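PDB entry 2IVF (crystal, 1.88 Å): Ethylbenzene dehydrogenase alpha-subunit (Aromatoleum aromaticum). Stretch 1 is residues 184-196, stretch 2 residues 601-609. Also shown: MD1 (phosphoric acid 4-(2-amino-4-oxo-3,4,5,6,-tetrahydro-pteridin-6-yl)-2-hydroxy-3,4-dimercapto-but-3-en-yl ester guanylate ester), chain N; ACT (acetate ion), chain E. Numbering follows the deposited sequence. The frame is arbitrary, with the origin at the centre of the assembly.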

# COMPACT_ATOMS: atom_id res chain seq x y z
N ASP A 184 3.14 23.63 -30.43
CA ASP A 184 3.52 23.93 -29.04
C ASP A 184 2.35 24.15 -28.06
O ASP A 184 2.56 24.13 -26.83
CB ASP A 184 4.50 25.13 -29.00
CG ASP A 184 5.98 24.70 -28.90
OD1 ASP A 184 6.26 23.48 -28.95
OD2 ASP A 184 6.85 25.61 -28.71
N GLY A 185 1.14 24.30 -28.57
CA GLY A 185 -0.04 24.52 -27.73
C GLY A 185 -0.62 23.30 -27.00
O GLY A 185 -1.44 23.47 -26.09
N PHE A 186 -0.16 22.11 -27.39
CA PHE A 186 -0.64 20.84 -26.86
C PHE A 186 0.40 20.28 -25.91
O PHE A 186 1.57 20.17 -26.27
CB PHE A 186 -0.88 19.82 -27.98
CG PHE A 186 -1.39 18.48 -27.49
CD1 PHE A 186 -2.74 18.28 -27.33
CD2 PHE A 186 -0.52 17.41 -27.26
CE1 PHE A 186 -3.22 17.06 -26.89
CE2 PHE A 186 -1.00 16.19 -26.79
CZ PHE A 186 -2.33 16.01 -26.61
N ILE A 187 -0.04 19.90 -24.70
CA ILE A 187 0.82 19.36 -23.69
C ILE A 187 0.20 18.12 -23.17
O ILE A 187 -0.90 18.15 -22.65
CB ILE A 187 1.05 20.37 -22.50
CG1 ILE A 187 1.51 21.70 -23.08
CG2 ILE A 187 2.09 19.85 -21.46
CD1 ILE A 187 1.71 22.69 -22.03
N LEU A 188 0.90 17.00 -23.34
CA LEU A 188 0.57 15.79 -22.64
C LEU A 188 1.54 15.79 -21.48
O LEU A 188 2.72 15.47 -21.62
CB LEU A 188 0.77 14.57 -23.52
CG LEU A 188 0.61 13.20 -22.86
CD1 LEU A 188 -0.66 13.10 -21.99
CD2 LEU A 188 0.64 12.11 -23.96
N ASP A 189 1.05 16.17 -20.32
CA ASP A 189 1.94 16.48 -19.21
C ASP A 189 2.35 15.21 -18.50
O ASP A 189 1.57 14.68 -17.74
CB ASP A 189 1.19 17.39 -18.26
CG ASP A 189 2.05 17.91 -17.13
OD1 ASP A 189 3.24 17.52 -17.04
OD2 ASP A 189 1.52 18.71 -16.32
N ALA A 190 3.56 14.75 -18.75
CA ALA A 190 4.22 13.79 -17.88
C ALA A 190 3.31 12.58 -17.56
O ALA A 190 3.14 12.22 -16.40
CB ALA A 190 4.75 14.50 -16.53
N PRO A 191 2.76 11.91 -18.61
CA PRO A 191 1.91 10.77 -18.26
C PRO A 191 2.74 9.65 -17.67
O PRO A 191 3.86 9.38 -18.17
CB PRO A 191 1.34 10.31 -19.62
CG PRO A 191 2.35 10.76 -20.58
CD PRO A 191 2.89 12.06 -20.05
N HIS A 192 2.21 8.99 -16.63
CA HIS A 192 2.83 7.80 -16.10
C HIS A 192 2.29 6.57 -16.82
O HIS A 192 1.62 6.71 -17.84
CB HIS A 192 2.65 7.73 -14.57
CG HIS A 192 3.85 7.20 -13.86
ND1 HIS A 192 4.53 6.08 -14.31
CD2 HIS A 192 4.46 7.58 -12.71
CE1 HIS A 192 5.56 5.85 -13.50
NE2 HIS A 192 5.52 6.73 -12.51
N VAL A 193 2.62 5.38 -16.35
CA VAL A 193 2.32 4.16 -17.05
C VAL A 193 1.14 3.45 -16.38
O VAL A 193 0.82 2.32 -16.74
CB VAL A 193 3.58 3.27 -17.19
CG1 VAL A 193 3.36 2.08 -18.15
CG2 VAL A 193 4.75 4.14 -17.66
N HIS A 194 0.49 4.11 -15.43
CA HIS A 194 -0.49 3.40 -14.61
C HIS A 194 -1.62 2.83 -15.44
O HIS A 194 -2.23 1.85 -15.04
CB HIS A 194 -1.14 4.31 -13.59
CG HIS A 194 -0.19 5.17 -12.85
ND1 HIS A 194 0.84 4.66 -12.10
CD2 HIS A 194 -0.11 6.51 -12.74
CE1 HIS A 194 1.52 5.66 -11.56
NE2 HIS A 194 0.95 6.80 -11.92
N ALA A 195 -1.97 3.52 -16.52
CA ALA A 195 -3.09 3.15 -17.39
C ALA A 195 -2.68 1.98 -18.25
O ALA A 195 -3.51 1.42 -18.95
CB ALA A 195 -3.47 4.34 -18.28
N GLY A 196 -1.38 1.67 -18.24
CA GLY A 196 -0.84 0.59 -19.04
C GLY A 196 0.23 1.07 -20.00
O GLY A 196 0.21 2.20 -20.44
N GLN A 601 -2.49 25.61 -24.62
CA GLN A 601 -3.94 25.75 -24.84
C GLN A 601 -4.74 24.48 -24.64
O GLN A 601 -5.92 24.55 -24.30
CB GLN A 601 -4.25 26.32 -26.22
CG GLN A 601 -3.69 27.73 -26.39
CD GLN A 601 -4.51 28.59 -27.29
OE1 GLN A 601 -4.89 28.18 -28.40
NE2 GLN A 601 -4.78 29.80 -26.84
N VAL A 602 -4.10 23.34 -24.91
CA VAL A 602 -4.75 22.03 -24.75
C VAL A 602 -3.88 21.13 -23.89
O VAL A 602 -2.69 20.94 -24.13
CB VAL A 602 -5.06 21.40 -26.11
CG1 VAL A 602 -5.77 20.05 -25.94
CG2 VAL A 602 -5.90 22.34 -26.91
N TYR A 603 -4.51 20.54 -22.87
CA TYR A 603 -3.79 19.89 -21.83
C TYR A 603 -4.44 18.58 -21.62
O TYR A 603 -5.61 18.53 -21.33
CB TYR A 603 -3.85 20.73 -20.57
CG TYR A 603 -3.09 20.17 -19.42
CD1 TYR A 603 -3.70 19.25 -18.54
CD2 TYR A 603 -1.78 20.56 -19.17
CE1 TYR A 603 -3.01 18.76 -17.47
CE2 TYR A 603 -1.10 20.08 -18.08
CZ TYR A 603 -1.70 19.18 -17.24
OH TYR A 603 -1.01 18.69 -16.17
N MET A 604 -3.66 17.51 -21.79
CA MET A 604 -4.17 16.16 -21.69
C MET A 604 -3.71 15.51 -20.40
O MET A 604 -2.52 15.45 -20.11
CB MET A 604 -3.67 15.35 -22.88
CG MET A 604 -4.03 13.92 -22.84
SD MET A 604 -3.64 13.21 -24.43
CE MET A 604 -3.85 11.47 -24.12
N LEU A 605 -4.68 15.04 -19.62
CA LEU A 605 -4.44 14.29 -18.38
C LEU A 605 -4.56 12.81 -18.70
O LEU A 605 -5.63 12.34 -19.13
CB LEU A 605 -5.45 14.67 -17.31
CG LEU A 605 -5.39 16.06 -16.70
CD1 LEU A 605 -6.74 16.45 -16.11
CD2 LEU A 605 -4.30 16.05 -15.63
N LEU A 606 -3.46 12.08 -18.54
CA LEU A 606 -3.41 10.65 -18.76
C LEU A 606 -2.38 10.12 -17.78
O LEU A 606 -1.22 10.57 -17.78
CB LEU A 606 -2.97 10.33 -20.18
CG LEU A 606 -2.64 8.86 -20.45
CD1 LEU A 606 -3.89 7.93 -20.30
CD2 LEU A 606 -2.01 8.76 -21.86
N SER A 607 -2.82 9.24 -16.89
CA SER A 607 -1.95 8.69 -15.84
C SER A 607 -1.13 9.79 -15.13
O SER A 607 0.08 9.65 -14.85
CB SER A 607 -1.06 7.58 -16.40
OG SER A 607 -1.85 6.64 -17.12
N GLN A 608 -1.83 10.86 -14.79
CA GLN A 608 -1.21 11.99 -14.16
C GLN A 608 -2.27 12.81 -13.46
O GLN A 608 -3.39 12.94 -13.95
CB GLN A 608 -0.48 12.81 -15.20
CG GLN A 608 0.51 13.80 -14.62
CD GLN A 608 0.09 15.27 -14.66
OE1 GLN A 608 0.51 16.04 -13.78
NE2 GLN A 608 -0.73 15.68 -15.69
N ASN A 609 -1.89 13.41 -12.33
CA ASN A 609 -2.85 14.06 -11.42
C ASN A 609 -2.13 15.27 -10.82
O ASN A 609 -1.67 15.19 -9.72
CB ASN A 609 -3.23 12.99 -10.37
CG ASN A 609 -4.35 13.39 -9.42
OD1 ASN A 609 -5.04 14.39 -9.60
ND2 ASN A 609 -4.53 12.60 -8.39
PB MD1 N . 0.53 10.42 -10.65
O3B MD1 N . -0.45 9.55 -9.76
O1B MD1 N . 1.01 9.55 -11.75
O2B MD1 N . 0.02 11.79 -10.89
O3A MD1 N . 1.75 10.62 -9.65
C10 MD1 N . 2.86 9.71 -9.59
C11 MD1 N . 3.67 10.20 -8.39
O11 MD1 N . 2.91 9.69 -7.24
C12 MD1 N . 5.03 9.57 -8.39
S12 MD1 N . 5.39 8.19 -9.33
C13 MD1 N . 6.03 10.04 -7.57
S13 MD1 N . 7.55 9.32 -7.50
C14 MD1 N . 5.86 11.23 -6.70
N15 MD1 N . 6.00 11.07 -5.29
C16 MD1 N . 5.72 12.10 -4.43
C15 MD1 N . 6.00 11.90 -3.09
O14 MD1 N . 6.50 10.82 -2.68
N17 MD1 N . 5.64 12.92 -2.28
C17 MD1 N . 5.09 14.11 -2.77
N16 MD1 N . 4.80 15.04 -1.88
N18 MD1 N . 4.88 14.28 -4.09
C20 MD1 N . 5.19 13.30 -4.91
N8 MD1 N . 5.03 13.49 -6.24
C7 MD1 N . 5.25 12.50 -7.25
PA MD1 N . -2.03 9.60 -9.49
O1A MD1 N . -2.39 8.21 -9.06
O2A MD1 N . -2.30 10.70 -8.53
O5' MD1 N . -2.71 9.94 -10.87
C5' MD1 N . -2.70 8.92 -11.86
C4' MD1 N . -4.05 8.73 -12.40
O4' MD1 N . -3.93 7.58 -13.23
C1' MD1 N . -5.22 6.97 -13.20
N9 MD1 N . -5.24 5.57 -13.64
C4 MD1 N . -5.71 5.19 -14.82
N3 MD1 N . -6.21 5.94 -15.83
C2 MD1 N . -6.62 5.35 -16.95
N2 MD1 N . -7.11 6.09 -17.98
N1 MD1 N . -6.60 3.97 -17.01
C6 MD1 N . -6.10 3.15 -16.03
O6 MD1 N . -6.06 1.94 -16.21
C5 MD1 N . -5.63 3.79 -14.87
N7 MD1 N . -5.11 3.37 -13.71
C8 MD1 N . -4.88 4.47 -12.98
C2' MD1 N . -5.65 7.06 -11.74
O2' MD1 N . -7.08 7.01 -11.55
C3' MD1 N . -5.00 8.37 -11.25
O3' MD1 N . -5.98 9.42 -11.07
C ACT E . 8.24 5.57 -10.97
O ACT E . 7.42 6.41 -10.65
OXT ACT E . 8.78 5.02 -9.97
CH3 ACT E . 8.55 5.30 -12.40
O HOH W 1 -1.11 14.15 -18.22
O HOH W 2 -0.38 5.38 -18.99

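The shortest polar contact joins Y603 OH to D189 OD2 (2.5 Å), the hydroxyl donating to a buried carboxylate that lies near the plane of the tyrosine ring. Both side chains are t at chi1, and the hydroxyl also accepts a bond from Q608 NE2 (3.1 Å to Y603 OH), so the aspartate, tyrosine and glutamine form one chain of polar groups. The strand F186-L188 runs parallel to the one that begins at V602. Just before the strands, G185 O accepts from both Q601 N (2.8 Å) and V602 N (2.9 Å); within them I187 N donates to V602 O (2.9 Å) and M604 N to I187 O (3.0 Å). Past M604 the direct ladder gives way to water 1, which donates to D189 O (2.8 Å) and M604 O (2.7 Å) and accepts from L606 N (3.1 Å) and Q608 NE2 (3.0 Å); D189 N is left buried without a partner. Direct hydrogen bonding between the stretches resumes at S607, where H192 N donates to S607 O (2.9 Å) and A195 N to S607 OG (3.2 Å). The small serine side chain points toward stretch 1, and water 2 links S607 OG (2.7 Å) to H192 O (2.7 Å). Beyond this junction, H194 NE2 donates to MD1 O1B (2.8 Å) and N609 ND2 to MD1 O2A (2.9 Å), so both stretches hold the cofactor. Apolar packing fills one face of the sheet, where F186 CD1 meets V602 CG1 (3.8 Å), M604 SD lies at the edge of the F186 ring (3.8 Å from F186 CZ), and L188 CD1 reaches M604 CG (3.6 Å). I187 and Y603 occupy the other face, where the tyrosine is long enough to bring its hydroxyl to D189. A195 CB fits closely, 3.0 Å from S607 OG and 4.1 Å from L606 CD1. Together the stretches bury 798 Å².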